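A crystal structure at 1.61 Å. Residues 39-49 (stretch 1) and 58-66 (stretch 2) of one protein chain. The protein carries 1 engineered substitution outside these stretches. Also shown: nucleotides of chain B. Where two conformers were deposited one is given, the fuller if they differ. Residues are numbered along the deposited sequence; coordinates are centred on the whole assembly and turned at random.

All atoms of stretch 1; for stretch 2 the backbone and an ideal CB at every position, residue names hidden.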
# COMPACT_ATOMS: atom_id res chain seq x y z
N THR A 39 6.63 5.13 -7.55
CA THR A 39 7.38 6.31 -7.15
C THR A 39 8.15 5.96 -5.87
O THR A 39 7.68 5.19 -5.04
CB THR A 39 6.50 7.58 -6.94
OG1 THR A 39 5.70 7.46 -5.76
CG2 THR A 39 5.59 7.85 -8.17
N GLU A 40 9.34 6.51 -5.74
CA GLU A 40 10.29 6.14 -4.69
C GLU A 40 10.11 7.01 -3.46
O GLU A 40 9.87 8.20 -3.57
CB GLU A 40 11.69 6.30 -5.24
CG GLU A 40 12.80 5.80 -4.42
CD GLU A 40 14.11 5.93 -5.16
OE1 GLU A 40 14.10 6.53 -6.26
OE2 GLU A 40 15.11 5.41 -4.66
N ASN A 41 10.21 6.39 -2.28
CA ASN A 41 10.15 7.10 -1.01
C ASN A 41 11.32 6.69 -0.14
O ASN A 41 11.51 5.51 0.11
CB ASN A 41 8.85 6.81 -0.29
CG ASN A 41 8.62 7.71 0.90
OD1 ASN A 41 9.44 7.80 1.80
ND2 ASN A 41 7.48 8.37 0.91
N GLU A 42 12.09 7.67 0.34
CA GLU A 42 13.32 7.36 1.04
C GLU A 42 13.11 6.60 2.35
O GLU A 42 14.10 6.06 2.86
CB GLU A 42 14.12 8.65 1.30
CG GLU A 42 13.47 9.61 2.27
CD GLU A 42 14.37 10.81 2.58
OE1 GLU A 42 15.26 11.11 1.76
OE2 GLU A 42 14.20 11.42 3.66
N LEU A 43 11.88 6.51 2.89
CA LEU A 43 11.61 5.76 4.10
C LEU A 43 10.96 4.40 3.85
O LEU A 43 10.70 3.67 4.80
CB LEU A 43 10.73 6.57 5.05
CG LEU A 43 11.29 7.93 5.47
CD1 LEU A 43 10.28 8.63 6.30
CD2 LEU A 43 12.55 7.71 6.26
N PHE A 44 10.73 4.03 2.59
CA PHE A 44 10.28 2.68 2.30
C PHE A 44 11.44 1.69 2.46
O PHE A 44 12.62 2.03 2.34
CB PHE A 44 9.70 2.60 0.88
CG PHE A 44 8.42 3.37 0.64
CD1 PHE A 44 7.70 3.97 1.67
CD2 PHE A 44 7.91 3.48 -0.64
CE1 PHE A 44 6.51 4.64 1.41
CE2 PHE A 44 6.71 4.14 -0.88
CZ PHE A 44 6.03 4.76 0.16
N PHE A 45 11.10 0.43 2.68
CA PHE A 45 12.13 -0.59 2.81
C PHE A 45 12.78 -0.86 1.46
O PHE A 45 12.09 -0.98 0.44
CB PHE A 45 11.52 -1.87 3.36
CG PHE A 45 12.54 -2.97 3.62
CD1 PHE A 45 13.25 -2.97 4.80
CD2 PHE A 45 12.82 -3.94 2.68
CE1 PHE A 45 14.21 -3.94 5.04
CE2 PHE A 45 13.75 -4.90 2.92
CZ PHE A 45 14.46 -4.90 4.09
N PRO A 46 14.11 -1.00 1.40
CA PRO A 46 14.73 -1.32 0.11
C PRO A 46 14.63 -2.80 -0.22
O PRO A 46 15.34 -3.63 0.37
CB PRO A 46 16.18 -0.87 0.29
CG PRO A 46 16.42 -0.98 1.76
CD PRO A 46 15.11 -0.71 2.43
N MET A 47 13.73 -3.14 -1.14
CA MET A 47 13.52 -4.53 -1.50
C MET A 47 14.69 -5.05 -2.34
O MET A 47 15.02 -4.49 -3.39
CB MET A 47 12.19 -4.68 -2.25
CG MET A 47 10.97 -4.39 -1.39
SD MET A 47 10.73 -5.57 -0.04
CE MET A 47 10.58 -7.07 -0.95
N SER A 48 15.28 -6.14 -1.89
CA SER A 48 16.51 -6.65 -2.51
C SER A 48 16.21 -7.60 -3.66
O SER A 48 15.43 -8.54 -3.50
CB SER A 48 17.36 -7.38 -1.46
OG SER A 48 18.49 -7.98 -2.08
N PRO A 49 16.86 -7.41 -4.82
CA PRO A 49 16.81 -8.39 -5.91
C PRO A 49 17.63 -9.65 -5.66
O PRO A 49 17.59 -10.59 -6.49
CB PRO A 49 17.34 -7.59 -7.10
CG PRO A 49 18.22 -6.56 -6.50
CD PRO A 49 17.77 -6.28 -5.13
N UNK A 58 9.52 -7.58 -8.09
CA UNK A 58 9.73 -6.16 -8.24
C UNK A 58 8.52 -5.46 -7.68
O UNK A 58 7.50 -6.09 -7.41
CB UNK A 58 9.98 -5.77 -9.70
N UNK A 59 8.61 -4.14 -7.53
CA UNK A 59 9.80 -3.34 -7.84
C UNK A 59 10.88 -3.48 -6.76
O UNK A 59 10.57 -3.78 -5.62
CB UNK A 59 9.41 -1.87 -8.00
N UNK A 60 12.14 -3.21 -7.10
CA UNK A 60 13.22 -3.32 -6.14
C UNK A 60 13.61 -1.93 -5.64
O UNK A 60 13.29 -0.91 -6.25
CB UNK A 60 14.42 -4.03 -6.76
N UNK A 61 14.30 -1.90 -4.48
CA UNK A 61 14.56 -0.64 -3.84
C UNK A 61 13.33 -0.14 -3.11
O UNK A 61 12.45 -0.93 -2.78
CB UNK A 61 15.03 0.39 -4.87
N UNK A 62 13.34 1.17 -2.81
CA UNK A 62 12.38 1.79 -1.88
C UNK A 62 11.13 2.29 -2.62
O UNK A 62 10.84 3.48 -2.66
CB UNK A 62 13.04 2.95 -1.13
N UNK A 63 10.38 1.34 -3.18
CA UNK A 63 9.25 1.65 -4.06
C UNK A 63 7.91 1.12 -3.59
O UNK A 63 6.91 1.36 -4.27
CB UNK A 63 9.53 1.09 -5.46
N UNK A 64 7.84 0.40 -2.48
CA UNK A 64 6.58 -0.17 -2.00
C UNK A 64 6.42 0.09 -0.51
O UNK A 64 7.40 0.20 0.23
CB UNK A 64 6.52 -1.67 -2.29
N UNK A 65 5.17 0.15 -0.06
CA UNK A 65 4.84 0.38 1.35
C UNK A 65 3.97 -0.77 1.86
O UNK A 65 3.08 -1.25 1.14
CB UNK A 65 4.13 1.72 1.53
N UNK A 66 4.25 -1.22 3.07
CA UNK A 66 3.45 -2.23 3.75
C UNK A 66 2.24 -1.58 4.39
O UNK A 66 2.39 -0.54 5.04
CB UNK A 66 4.28 -2.97 4.80
P DA B 5 12.94 -9.46 6.87
OP1 DA B 5 13.16 -10.85 7.17
OP2 DA B 5 13.99 -8.48 6.99
O5' DA B 5 12.40 -9.38 5.38
C5' DA B 5 11.39 -10.26 4.95
C4' DA B 5 10.81 -9.73 3.67
O4' DA B 5 10.06 -8.53 3.95
C3' DA B 5 11.85 -9.33 2.63
O3' DA B 5 11.38 -9.61 1.31
C2' DA B 5 12.04 -7.85 2.90
C1' DA B 5 10.65 -7.41 3.34
N9 DA B 5 10.63 -6.33 4.32
C8 DA B 5 11.37 -6.24 5.47
N7 DA B 5 11.10 -5.18 6.18
C5 DA B 5 10.07 -4.56 5.48
C6 DA B 5 9.34 -3.40 5.73
N6 DA B 5 9.52 -2.62 6.79
N1 DA B 5 8.40 -3.04 4.82
C2 DA B 5 8.23 -3.82 3.75
N3 DA B 5 8.85 -4.94 3.42
C4 DA B 5 9.77 -5.26 4.34
P DT B 4 10.47 -10.66 13.13
OP1 DT B 4 10.83 -12.04 12.84
OP2 DT B 4 11.19 -9.94 14.16
O5' DT B 4 10.66 -9.91 11.74
C5' DT B 4 9.81 -10.19 10.65
C4' DT B 4 10.11 -9.29 9.48
O4' DT B 4 9.66 -7.95 9.79
C3' DT B 4 11.59 -9.16 9.11
O3' DT B 4 11.69 -8.96 7.70
C2' DT B 4 11.99 -7.87 9.80
C1' DT B 4 10.73 -7.04 9.61
N1 DT B 4 10.55 -5.94 10.56
C2 DT B 4 10.18 -4.71 10.08
O2 DT B 4 9.92 -4.51 8.91
N3 DT B 4 10.02 -3.74 11.03
C4 DT B 4 10.24 -3.87 12.39
O4 DT B 4 10.07 -2.91 13.12
C5 DT B 4 10.64 -5.18 12.83
C7 DT B 4 10.90 -5.40 14.28
C6 DT B 4 10.80 -6.13 11.90

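Position 58 has phi/psi of 138/169, and no atom of stretch 1 lies within 5.5 Å of its ideal CB. The positive phi by itself favours glycine, and Gly-58 is deposited. Position 59 follows a cis peptide bond, and its CB points away from stretch 1. The cis bond is the strongest clue and suggests proline; the residue is Pro-59.

At position 60 the CA-to-CB bond runs sideways, with the ideal CB 4.3 Å from Pro-49 CD. A flat or long apolar side chain could lie against that proline, though others would fit. Phe-60 does so with chi1 m: Pro-49 CB sits 3.8 Å from CD1 of Phe-60 and over the ring face, 9° off its normal, a CH-pi contact.

Position 61 pairs its backbone with Met-47 in a single antiparallel bridge: N of position 61 donates to Met-47 O (2.9 Å), and Met-47 N donates to its O (3.0 Å). At phi/psi of 78/-162 a CB would be jammed against the preceding carbonyl oxygen, which calls for glycine; Gly-61 is found.

Position 62 accepts a hydrogen bond at its O from Asn-41 N (3.0 Å). Its ideal CB lies 3.2 Å from Asn-41 O and 3.6 Å from Phe-44 O. With the carbonyl oxygen of Glu-42 also nearby, a long donor, lysine or arginine, suits best, although a smaller polar group is possible. Arg-62 extends with chi2 and chi3 t, and its NH1 donates to Phe-44 O (2.8 Å, 151°). Glu-42 O and Pro-46 CD cover opposite faces of the guanidinium; the former is 3.2 Å from NH1 of Arg-62, but the angle is too poor for a hydrogen bond.

At position 63 CB points away, 4.5 Å from Thr-39 O, so only a side chain that bends back could reach stretch 1; a large apolar group could then cover the aliphatic part of Glu-40. Phe-63 turns its ring there, with Glu-40 CB over one face, 3.9 Å from the centroid of the Phe-63 ring.

Position 64 points its CB away, leaving many residues possible. Ser-64 contributes backbone: water 4 accepts from Phe-45 N (2.8 Å) and donates to Ser-64 O (2.6 Å), linking the stretches.

At position 65 the ideal CB is 3.8 Å from Phe-44 CE1, favouring an aliphatic side chain, branched or not. Ile-65 places CB over the Phe-44 ring face and CD1 3.7 Å from CE1 of Phe-44.

Position 66 has no contact with stretch 1, but nucleotides lie nearby, inviting a long donor. Arg-66 NH1 donates to O2 of DT4 (3.1 Å), while DA5 covers one guanidinium face.

Stretch 2, residues 58-66: GPFGRFSIR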
# COMPACT_ATOMS: atom_id res chain seq x y z
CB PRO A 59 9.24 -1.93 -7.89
CG PRO A 59 8.09 -1.96 -6.97
CD PRO A 59 7.47 -3.29 -7.17
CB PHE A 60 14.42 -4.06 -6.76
CG PHE A 60 14.07 -5.48 -7.12
CD1 PHE A 60 13.83 -6.40 -6.12
CD2 PHE A 60 13.86 -5.86 -8.43
CE1 PHE A 60 13.46 -7.71 -6.41
CE2 PHE A 60 13.49 -7.17 -8.72
CZ PHE A 60 13.27 -8.07 -7.69
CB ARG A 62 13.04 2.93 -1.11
CG ARG A 62 14.30 2.57 -0.40
CD ARG A 62 14.71 3.72 0.48
NE ARG A 62 16.01 3.62 1.16
CZ ARG A 62 16.17 3.33 2.44
NH1 ARG A 62 15.12 3.01 3.19
NH2 ARG A 62 17.40 3.37 2.98
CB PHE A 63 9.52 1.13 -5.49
CG PHE A 63 10.41 2.04 -6.31
CD1 PHE A 63 11.80 1.98 -6.21
CD2 PHE A 63 9.85 2.93 -7.21
CE1 PHE A 63 12.57 2.83 -6.96
CE2 PHE A 63 10.64 3.76 -7.96
CZ PHE A 63 11.97 3.71 -7.83
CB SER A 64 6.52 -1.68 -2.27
OG SER A 64 6.74 -1.91 -3.64
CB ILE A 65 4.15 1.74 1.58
CG1 ILE A 65 4.06 2.00 3.09
CG2 ILE A 65 2.77 1.83 0.91
CD1 ILE A 65 3.66 3.41 3.44
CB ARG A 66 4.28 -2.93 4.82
CG ARG A 66 3.49 -3.80 5.79
CD ARG A 66 4.39 -4.18 6.97
NE ARG A 66 5.44 -5.10 6.59
CZ ARG A 66 6.59 -5.26 7.25
NH1 ARG A 66 6.85 -4.54 8.34
NH2 ARG A 66 7.47 -6.13 6.81
O HOH W 1 5.41 3.62 -4.67
O HOH W 2 15.37 2.78 -4.13
O HOH W 3 9.84 -1.21 -1.02
O HOH W 4 8.45 -0.52 2.49
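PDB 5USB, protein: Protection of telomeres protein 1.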